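PDB 4AMM: DynE8 from Micromonospora chersina, which is an iterative polyketide synthase of enediyne (dynemicin) biosynthesis, represented here by its acyltransferase domain, which presumably transfers acyl building blocks to the carrier domain. Local coordinates for residues V50-A55 and F386-D392; L228-A234 and E253-V257; Q106-H111 and P138-T144; D193-L197 and A292-W298. The contacts are given in a common frame with arbitrary orientation. Residue numbers count along the deposited sequence, not the author numbering.

Contact 1: residues V50-A55 and F386-D392; sequences VPARFA and FAAGAVD
A buried arginine that clamps a strand to the C-terminal end of a helix is the principle illustrated here, in the small α/β subdomain beside the acyltransferase core. V50-A55 runs into an extended strand, with R53 at phi/psi -130/146, while F386-D392 finishes a helix and turns away. The closest CA approach is R53 to A387, 5.2 Å; V50 lies 7.7 Å from D392, CA to CA. G389, at phi/psi 80/15, ends the helix in a Schellman motif, with G389 N donating to F386 O at 2.9 Å. R53 extends with chi1 m and chi2 and chi3 both t, laying its guanidinium on one face of the F386 ring (chi1 t): a cation-pi stack with centres 4.6 Å apart and planes at 25°. R53 CD adds a CH-pi contact, 4.3 Å from the F386 ring centroid. R53 NH1 donates to F386 O (2.9 Å) and V391 O (2.7 Å), R53 NH2 forms a salt bridge with D392 OD1 (3.1 Å), and R53 NE turns back to V50 O (2.8 Å). Beyond the charge, A55 CB meets A387 CB at 4.2 Å. Strand 52-58 pairs with 4-10 on one side, A52 bonding A10, and with 89-92 on the other, R53 bonding V92; F54 faces helix 61-76, while A55 also touches A383 of helix 376-387.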
# COMPACT_ATOMS: atom_id res chain seq x y z
N VAL A 50 15.68 -21.40 -3.59
CA VAL A 50 16.54 -20.72 -4.57
C VAL A 50 17.30 -19.71 -3.72
O VAL A 50 16.79 -18.65 -3.31
CB VAL A 50 15.70 -19.93 -5.55
CG1 VAL A 50 16.62 -19.20 -6.50
CG2 VAL A 50 14.74 -20.80 -6.42
N PRO A 51 18.54 -20.00 -3.30
CA PRO A 51 19.20 -19.23 -2.24
C PRO A 51 19.41 -17.74 -2.57
O PRO A 51 18.92 -16.93 -1.76
CB PRO A 51 20.54 -20.04 -2.04
CG PRO A 51 20.14 -21.50 -2.48
CD PRO A 51 19.23 -21.26 -3.68
N ALA A 52 20.04 -17.46 -3.69
CA ALA A 52 20.39 -16.08 -4.13
C ALA A 52 19.43 -15.80 -5.32
O ALA A 52 19.28 -16.59 -6.25
CB ALA A 52 21.86 -16.04 -4.63
N ARG A 53 18.77 -14.62 -5.23
CA ARG A 53 17.64 -14.33 -6.16
C ARG A 53 17.73 -12.97 -6.85
O ARG A 53 18.15 -11.98 -6.24
CB ARG A 53 16.34 -14.39 -5.35
CG ARG A 53 16.03 -15.74 -4.70
CD ARG A 53 14.67 -15.77 -4.03
NE ARG A 53 14.41 -17.13 -3.50
CZ ARG A 53 13.18 -17.57 -3.16
NH1 ARG A 53 12.07 -16.80 -3.28
NH2 ARG A 53 13.09 -18.84 -2.63
N PHE A 54 17.27 -12.99 -8.05
CA PHE A 54 17.11 -11.77 -8.90
C PHE A 54 15.70 -11.79 -9.34
O PHE A 54 15.16 -12.81 -9.81
CB PHE A 54 18.06 -11.84 -10.10
CG PHE A 54 17.78 -10.84 -11.19
CD1 PHE A 54 16.90 -11.17 -12.16
CD2 PHE A 54 18.44 -9.62 -11.16
CE1 PHE A 54 16.61 -10.27 -13.20
CE2 PHE A 54 18.17 -8.70 -12.20
CZ PHE A 54 17.27 -9.03 -13.19
N ALA A 55 15.02 -10.61 -9.40
CA ALA A 55 13.75 -10.51 -10.10
C ALA A 55 13.59 -9.08 -10.62
O ALA A 55 13.91 -8.15 -9.85
CB ALA A 55 12.56 -10.79 -9.11
N PHE A 386 9.21 -12.34 -4.68
CA PHE A 386 10.11 -13.45 -5.01
C PHE A 386 11.50 -13.15 -4.54
O PHE A 386 12.14 -13.95 -3.85
CB PHE A 386 10.05 -13.78 -6.52
CG PHE A 386 10.99 -14.90 -6.92
CD1 PHE A 386 10.53 -16.22 -6.81
CD2 PHE A 386 12.27 -14.63 -7.31
CE1 PHE A 386 11.39 -17.27 -7.13
CE2 PHE A 386 13.15 -15.67 -7.61
CZ PHE A 386 12.68 -17.02 -7.56
N ALA A 387 12.07 -11.99 -4.85
CA ALA A 387 13.47 -11.71 -4.52
C ALA A 387 13.62 -11.69 -3.02
O ALA A 387 14.67 -12.14 -2.51
CB ALA A 387 13.93 -10.41 -5.16
N ALA A 388 12.67 -11.17 -2.27
CA ALA A 388 12.74 -11.08 -0.83
C ALA A 388 12.50 -12.42 -0.16
O ALA A 388 12.64 -12.52 1.07
CB ALA A 388 11.74 -10.02 -0.30
N GLY A 389 12.15 -13.46 -0.95
CA GLY A 389 11.98 -14.79 -0.37
C GLY A 389 10.65 -14.95 0.29
O GLY A 389 10.49 -15.99 1.00
N ALA A 390 9.67 -14.08 0.07
CA ALA A 390 8.34 -14.28 0.68
C ALA A 390 7.47 -15.25 -0.16
O ALA A 390 6.49 -15.74 0.38
CB ALA A 390 7.62 -12.95 0.86
N VAL A 391 7.82 -15.50 -1.41
CA VAL A 391 7.16 -16.49 -2.25
C VAL A 391 8.24 -17.31 -2.92
O VAL A 391 9.35 -16.78 -3.19
CB VAL A 391 6.16 -15.91 -3.30
CG1 VAL A 391 5.08 -15.09 -2.61
CG2 VAL A 391 6.89 -15.05 -4.36
N ASP A 392 7.94 -18.57 -3.21
CA ASP A 392 8.98 -19.42 -3.81
C ASP A 392 8.83 -19.74 -5.26
O ASP A 392 9.70 -20.34 -5.86
CB ASP A 392 8.98 -20.73 -3.05
CG ASP A 392 9.63 -20.56 -1.66
OD1 ASP A 392 10.42 -19.59 -1.36
OD2 ASP A 392 9.38 -21.49 -0.84

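Contact 2: residues L228-A234 and E253-V257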
# COMPACT_ATOMS: atom_id res chain seq x y z
N LEU A 228 -0.94 24.25 14.94
CA LEU A 228 -1.78 25.03 14.03
C LEU A 228 -3.26 24.87 14.35
O LEU A 228 -4.05 25.83 14.21
CB LEU A 228 -1.55 24.63 12.55
CG LEU A 228 -0.18 24.92 11.95
CD1 LEU A 228 -0.01 24.35 10.52
CD2 LEU A 228 0.04 26.43 11.87
N ALA A 229 -3.65 23.66 14.74
CA ALA A 229 -5.06 23.37 14.98
C ALA A 229 -5.54 23.79 16.37
O ALA A 229 -6.77 23.81 16.62
CB ALA A 229 -5.33 21.87 14.81
N ALA A 230 -4.63 24.13 17.28
CA ALA A 230 -5.00 24.36 18.69
C ALA A 230 -5.95 25.53 18.81
O ALA A 230 -5.68 26.61 18.25
CB ALA A 230 -3.76 24.53 19.56
N GLY A 231 -7.11 25.30 19.40
CA GLY A 231 -8.10 26.35 19.63
C GLY A 231 -8.98 26.59 18.39
O GLY A 231 -9.90 27.41 18.43
N THR A 232 -8.71 25.92 17.28
CA THR A 232 -9.44 26.19 16.01
C THR A 232 -10.73 25.40 15.86
O THR A 232 -11.59 25.74 15.05
CB THR A 232 -8.65 25.92 14.79
OG1 THR A 232 -8.41 24.47 14.65
CG2 THR A 232 -7.34 26.67 14.74
N GLY A 233 -10.85 24.27 16.61
CA GLY A 233 -11.90 23.30 16.35
C GLY A 233 -11.52 22.19 15.39
O GLY A 233 -12.21 21.16 15.40
N ALA A 234 -10.52 22.41 14.56
CA ALA A 234 -10.09 21.29 13.70
C ALA A 234 -9.29 20.33 14.50
O ALA A 234 -8.67 20.69 15.51
CB ALA A 234 -9.22 21.88 12.59
N GLU A 253 -13.65 25.94 10.69
CA GLU A 253 -12.50 25.47 11.42
C GLU A 253 -11.28 25.30 10.57
O GLU A 253 -10.19 25.65 10.97
CB GLU A 253 -12.89 24.11 12.09
CG GLU A 253 -13.94 24.29 13.23
CD GLU A 253 -14.61 23.02 13.75
OE1 GLU A 253 -14.58 21.94 13.11
OE2 GLU A 253 -15.25 23.13 14.84
N LEU A 254 -11.51 24.71 9.41
CA LEU A 254 -10.43 24.54 8.42
C LEU A 254 -9.86 25.88 7.96
O LEU A 254 -8.64 26.03 7.82
CB LEU A 254 -10.85 23.67 7.25
CG LEU A 254 -11.25 22.24 7.66
CD1 LEU A 254 -11.69 21.60 6.41
CD2 LEU A 254 -10.07 21.51 8.26
N ASP A 255 -10.75 26.87 7.82
CA ASP A 255 -10.24 28.21 7.44
C ASP A 255 -9.33 28.82 8.50
O ASP A 255 -8.32 29.46 8.17
CB ASP A 255 -11.45 29.13 7.23
CG ASP A 255 -12.18 28.90 5.89
OD1 ASP A 255 -11.71 28.17 4.97
OD2 ASP A 255 -13.28 29.50 5.80
N ARG A 256 -9.57 28.55 9.80
CA ARG A 256 -8.69 28.99 10.89
C ARG A 256 -7.31 28.34 10.75
O ARG A 256 -6.27 28.98 10.98
CB ARG A 256 -9.29 28.76 12.32
CG ARG A 256 -10.65 29.48 12.50
CD ARG A 256 -11.30 28.98 13.76
NE ARG A 256 -12.64 29.53 13.87
CZ ARG A 256 -13.70 28.88 14.25
NH1 ARG A 256 -13.63 27.61 14.62
NH2 ARG A 256 -14.90 29.50 14.21
N VAL A 257 -7.30 27.04 10.44
CA VAL A 257 -6.01 26.38 10.32
C VAL A 257 -5.28 26.90 9.08
O VAL A 257 -4.08 27.04 9.15
CB VAL A 257 -6.26 24.81 10.18
CG1 VAL A 257 -4.91 24.07 9.99
CG2 VAL A 257 -6.94 24.22 11.44
O HOH W 1 -14.50 20.97 16.87
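The ferredoxin-like small subdomain of the acyltransferase packs two helices on its sheet, and this contact joins the end of the first, with the turn that follows, to the opening turns of the second. An ST turn shapes the link, T232 OG1 accepting from A234 N at 3.0 Å; in a separate bond T232 OG1 donates to A229 O at 2.6 Å, so one hydroxyl pins both ends of the bend. The apolar centre is V257, whose CG2 lies 3.5 Å from A234 CB and whose CG1 reaches L228 CB at 4.3 Å; T232 OG1 also packs closely on V257 CG2, at 3.5 Å. At the solvent edge R256 NH1 donates to T232 O (2.8 Å). G233, at phi/psi 91/-22, passes so close to the helix that a CB would sit 2.5 Å from E253 OE2, a clash that only glycine avoids. Its carbonyl instead shares a water with the glutamate, W1 donating to G233 O at 2.7 Å and to E253 OE2 at 3.1 Å; E253 OE1 is held by the backbone N of T250. Beneath the contact, L254 and V257 pack on L216 of strand 213-218 and V247 of strand 244-250, and L228 continues along helix 251-264 over A260, A261 and A264.

Contact 3: residues Q106-H111 and P138-T144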
# COMPACT_ATOMS: atom_id res chain seq x y z
N GLN A 106 -9.34 4.64 0.86
CA GLN A 106 -9.79 5.47 -0.25
C GLN A 106 -8.79 6.57 -0.67
O GLN A 106 -8.07 7.09 0.17
CB GLN A 106 -11.25 5.89 0.11
CG GLN A 106 -11.92 6.84 -0.76
CD GLN A 106 -13.24 7.27 -0.14
OE1 GLN A 106 -13.43 8.43 0.22
NE2 GLN A 106 -14.11 6.34 0.02
N ALA A 107 -8.71 6.89 -1.97
CA ALA A 107 -7.87 7.98 -2.52
C ALA A 107 -8.22 9.30 -1.84
O ALA A 107 -9.34 9.50 -1.40
CB ALA A 107 -8.12 8.09 -4.02
N ALA A 108 -7.22 10.17 -1.74
CA ALA A 108 -7.35 11.46 -1.09
C ALA A 108 -7.04 12.62 -2.07
O ALA A 108 -5.99 13.25 -1.94
CB ALA A 108 -6.39 11.52 0.12
N PRO A 109 -7.92 12.87 -3.07
CA PRO A 109 -7.53 13.85 -4.10
C PRO A 109 -7.48 15.26 -3.57
O PRO A 109 -8.16 15.61 -2.65
CB PRO A 109 -8.68 13.73 -5.14
CG PRO A 109 -9.88 13.16 -4.28
CD PRO A 109 -9.17 12.18 -3.44
N VAL A 110 -6.62 16.06 -4.17
CA VAL A 110 -6.47 17.46 -3.85
C VAL A 110 -7.60 18.21 -4.54
O VAL A 110 -8.00 17.86 -5.68
CB VAL A 110 -5.06 17.90 -4.34
CG1 VAL A 110 -4.97 19.40 -4.53
CG2 VAL A 110 -4.00 17.31 -3.41
N HIS A 111 -8.14 19.22 -3.87
CA HIS A 111 -9.31 19.97 -4.35
C HIS A 111 -9.08 20.70 -5.70
O HIS A 111 -9.81 20.49 -6.67
CB HIS A 111 -9.83 20.93 -3.27
CG HIS A 111 -10.99 21.79 -3.68
ND1 HIS A 111 -12.26 21.29 -3.90
CD2 HIS A 111 -11.07 23.13 -3.88
CE1 HIS A 111 -13.07 22.28 -4.23
NE2 HIS A 111 -12.37 23.41 -4.23
N PRO A 138 -12.95 22.12 -9.90
CA PRO A 138 -12.30 21.29 -8.85
C PRO A 138 -12.34 19.79 -9.12
O PRO A 138 -13.15 19.33 -9.92
CB PRO A 138 -13.13 21.59 -7.60
CG PRO A 138 -13.82 22.90 -7.86
CD PRO A 138 -14.06 22.93 -9.36
N ALA A 139 -11.48 19.01 -8.44
CA ALA A 139 -11.64 17.56 -8.43
C ALA A 139 -12.96 17.21 -7.72
O ALA A 139 -13.42 17.95 -6.81
CB ALA A 139 -10.45 16.86 -7.75
N GLU A 140 -13.57 16.11 -8.15
CA GLU A 140 -14.78 15.62 -7.49
C GLU A 140 -14.33 14.77 -6.35
O GLU A 140 -13.36 14.02 -6.49
CB GLU A 140 -15.65 14.77 -8.42
CG GLU A 140 -16.81 15.56 -9.03
CD GLU A 140 -17.91 14.65 -9.53
OE1 GLU A 140 -18.29 13.69 -8.80
OE2 GLU A 140 -18.41 14.88 -10.66
N PRO A 141 -15.02 14.87 -5.20
CA PRO A 141 -14.70 13.92 -4.12
C PRO A 141 -14.90 12.47 -4.57
O PRO A 141 -15.68 12.21 -5.51
CB PRO A 141 -15.75 14.25 -3.05
CG PRO A 141 -16.15 15.61 -3.28
CD PRO A 141 -16.13 15.75 -4.81
N VAL A 142 -14.25 11.53 -3.88
CA VAL A 142 -14.56 10.10 -4.06
C VAL A 142 -16.08 9.86 -3.66
O VAL A 142 -16.53 10.42 -2.67
CB VAL A 142 -13.59 9.27 -3.17
CG1 VAL A 142 -13.95 7.80 -3.28
CG2 VAL A 142 -12.08 9.49 -3.59
N ASP A 143 -16.87 9.08 -4.42
CA ASP A 143 -18.26 8.73 -3.93
C ASP A 143 -18.07 7.51 -3.01
O ASP A 143 -17.91 6.35 -3.47
CB ASP A 143 -19.19 8.33 -5.07
CG ASP A 143 -20.55 7.80 -4.59
OD1 ASP A 143 -20.74 7.44 -3.41
OD2 ASP A 143 -21.49 7.74 -5.43
N THR A 144 -18.05 7.80 -1.70
CA THR A 144 -17.53 6.83 -0.76
C THR A 144 -18.40 5.56 -0.69
O THR A 144 -17.90 4.45 -0.42
CB THR A 144 -17.27 7.50 0.63
OG1 THR A 144 -16.30 6.71 1.37
CG2 THR A 144 -18.47 7.53 1.51
O HOH W 2 -15.26 11.31 -0.35
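Two irregular, extended pieces of the loop between strand 99-103 and helix 144-165, which T144 starts, run nearly antiparallel, their end-to-end directions 159° apart, and hydrogen bonds close the pairing at its extremities. At one end A139 N donates to H111 O (2.8 Å), and P138 CB sits over a face of the H111 ring, 3.4 Å from CE1. At the other, Q106 NE2 donates to T144 OG1 (2.6 Å), a hydroxyl also bonded to Q148 NE2. Q106 OE1 accepts a weak, 3.5 Å bond from water W2, which donates more firmly to V142 O (2.8 Å). Between the ends, V142 CG2 makes apolar contacts with P109 CD (4.0 Å) and A107 CB (4.2 Å), while V142 CG1 is in van der Waals contact with the glutamine amide, 3.3 Å from Q106 CD. The backbones of P109 and H111 find further partners in A272 and P270. Q106 also lies near the GxSxG pattern, a probable nucleophile elbow. P109, P138 and P141 bring no N-H; one backbone bond joins the segments, and a side-chain bond and a water supply the other polar links.

Contact 4: residues D193-L197 and A292-W298; sequences DTLAL and AAGRLPW
Helix-to-helix packing by a single leucine wedge is exemplified in the large α/β-hydrolase-like subdomain of the acyltransferase, where helix 191-206 meets the end of helix 283-294 and the turn after it. D193-L197 is regular helix, L197 N bonding to D193 O at 2.8 Å. A292 and A293 are helical; the chain then unwinds, L296 at phi/psi -107/152, and P297 (-84/66) centres an inverse gamma turn in which W298 N donates to L296 O at 2.9 Å. L197 CA lies 6.6 Å from A292 CA, and D193 CA 7.2 Å from L296 CA.

The bump is L197, with chi1 t and chi2 p. It enters a hollow bounded by A292, A293, L296 and W298: L197 CD1 reaches A292 CB and A293 CB, both at 4.2 Å, L197 CB meets L296 CD1 at 4.1 Å, and L197 CD2 lies 3.8 Å from W298 CZ2. A292 and A293 line one side of the hollow with their methyl groups. L296 (chi1 m, chi2 t) in turn pushes toward helix 191-206 between D193 and L197, its CD2 4.3 Å from D193 CG, while P297 CD rests 3.4 Å from D193 OD2. L189 packs on L296 and W298. The indole, chi1 m and chi2 97°, is fixed by W298 NE1 donating to A293 O at 2.9 Å.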
# COMPACT_ATOMS: atom_id res chain seq x y z
N ASP A 193 -17.98 -11.56 4.09
CA ASP A 193 -18.40 -10.69 5.21
C ASP A 193 -17.63 -9.37 5.14
O ASP A 193 -18.21 -8.31 5.43
CB ASP A 193 -18.23 -11.38 6.55
CG ASP A 193 -19.22 -12.52 6.74
OD1 ASP A 193 -20.23 -12.62 6.01
OD2 ASP A 193 -18.95 -13.23 7.73
N THR A 194 -16.36 -9.40 4.76
CA THR A 194 -15.55 -8.18 4.68
C THR A 194 -16.09 -7.25 3.61
O THR A 194 -16.17 -6.04 3.85
CB THR A 194 -14.12 -8.57 4.43
OG1 THR A 194 -13.65 -9.38 5.53
CG2 THR A 194 -13.21 -7.33 4.39
N LEU A 195 -16.41 -7.77 2.43
CA LEU A 195 -17.00 -6.94 1.39
C LEU A 195 -18.35 -6.43 1.83
O LEU A 195 -18.61 -5.23 1.57
CB LEU A 195 -17.05 -7.76 0.09
CG LEU A 195 -17.64 -7.00 -1.05
CD1 LEU A 195 -16.78 -5.80 -1.49
CD2 LEU A 195 -17.91 -7.90 -2.27
N ALA A 196 -19.20 -7.24 2.46
CA ALA A 196 -20.46 -6.78 2.91
C ALA A 196 -20.29 -5.65 3.95
O ALA A 196 -21.02 -4.64 3.90
CB ALA A 196 -21.28 -7.98 3.46
N LEU A 197 -19.34 -5.78 4.85
CA LEU A 197 -19.10 -4.75 5.84
C LEU A 197 -18.58 -3.48 5.16
O LEU A 197 -18.97 -2.38 5.57
CB LEU A 197 -18.11 -5.22 6.90
CG LEU A 197 -17.75 -4.25 7.99
CD1 LEU A 197 -19.00 -3.85 8.79
CD2 LEU A 197 -16.70 -4.88 8.86
N ALA A 292 -23.92 -2.83 11.73
CA ALA A 292 -23.49 -3.78 10.71
C ALA A 292 -22.41 -4.69 11.28
O ALA A 292 -22.44 -5.93 11.13
CB ALA A 292 -23.03 -3.08 9.45
N ALA A 293 -21.49 -4.10 12.01
CA ALA A 293 -20.35 -4.91 12.51
C ALA A 293 -20.70 -5.91 13.59
O ALA A 293 -20.09 -6.96 13.68
CB ALA A 293 -19.18 -3.98 13.03
N GLY A 294 -21.71 -5.60 14.37
CA GLY A 294 -21.99 -6.42 15.54
C GLY A 294 -22.69 -7.69 15.18
O GLY A 294 -22.78 -8.57 16.02
N ARG A 295 -23.20 -7.77 13.95
CA ARG A 295 -23.91 -8.93 13.40
C ARG A 295 -22.97 -9.97 12.79
O ARG A 295 -23.46 -11.03 12.30
CB ARG A 295 -24.89 -8.47 12.32
CG ARG A 295 -26.07 -7.61 12.79
CD ARG A 295 -26.74 -6.93 11.61
NE ARG A 295 -27.81 -6.02 12.04
CZ ARG A 295 -28.17 -4.92 11.38
NH1 ARG A 295 -27.53 -4.56 10.26
NH2 ARG A 295 -29.16 -4.17 11.84
N LEU A 296 -21.66 -9.75 12.83
CA LEU A 296 -20.76 -10.64 12.05
C LEU A 296 -20.01 -11.58 12.95
O LEU A 296 -19.66 -11.27 14.08
CB LEU A 296 -19.69 -9.80 11.25
CG LEU A 296 -20.41 -8.86 10.31
CD1 LEU A 296 -19.38 -7.89 9.76
CD2 LEU A 296 -21.13 -9.54 9.24
N PRO A 297 -19.65 -12.74 12.39
CA PRO A 297 -18.98 -13.80 13.17
C PRO A 297 -17.44 -13.58 13.25
O PRO A 297 -16.64 -14.41 12.77
CB PRO A 297 -19.32 -15.06 12.36
CG PRO A 297 -19.26 -14.57 10.91
CD PRO A 297 -19.90 -13.14 10.99
N TRP A 298 -17.05 -12.52 13.92
CA TRP A 298 -15.61 -12.21 14.10
C TRP A 298 -14.78 -13.28 14.74
O TRP A 298 -15.26 -13.92 15.73
CB TRP A 298 -15.44 -10.94 14.99
CG TRP A 298 -16.01 -9.70 14.32
CD1 TRP A 298 -17.25 -9.14 14.53
CD2 TRP A 298 -15.35 -8.88 13.36
NE1 TRP A 298 -17.42 -8.05 13.73
CE2 TRP A 298 -16.27 -7.87 12.99
CE3 TRP A 298 -14.11 -8.96 12.73
CZ2 TRP A 298 -15.96 -6.88 12.06
CZ3 TRP A 298 -13.80 -7.98 11.77
CH2 TRP A 298 -14.70 -6.95 11.46

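From the N terminus, contact 1 opens first and closes last: 50-55 waits for 386-392, and the other three contacts nest within its span of 330 intervening residues. Contact 3 is the first to close, inside the long connection from strand 99-103 to helix 144-165, part of which is disordered. Contact 4 then opens on helix 191-206, and contact 2 opens and closes inside its loop, since most of the ferredoxin-like subdomain lies between helix 191-206 and helix 283-294. None cross. Contact 1 thus ties an early strand to the last helix of the chain in the flanking subdomain, about 49 Å between centres from contact 2, whereas contact 3 stands between core and insertion, nearest atoms about 9 Å from contact 4 and about 10 Å from contact 2.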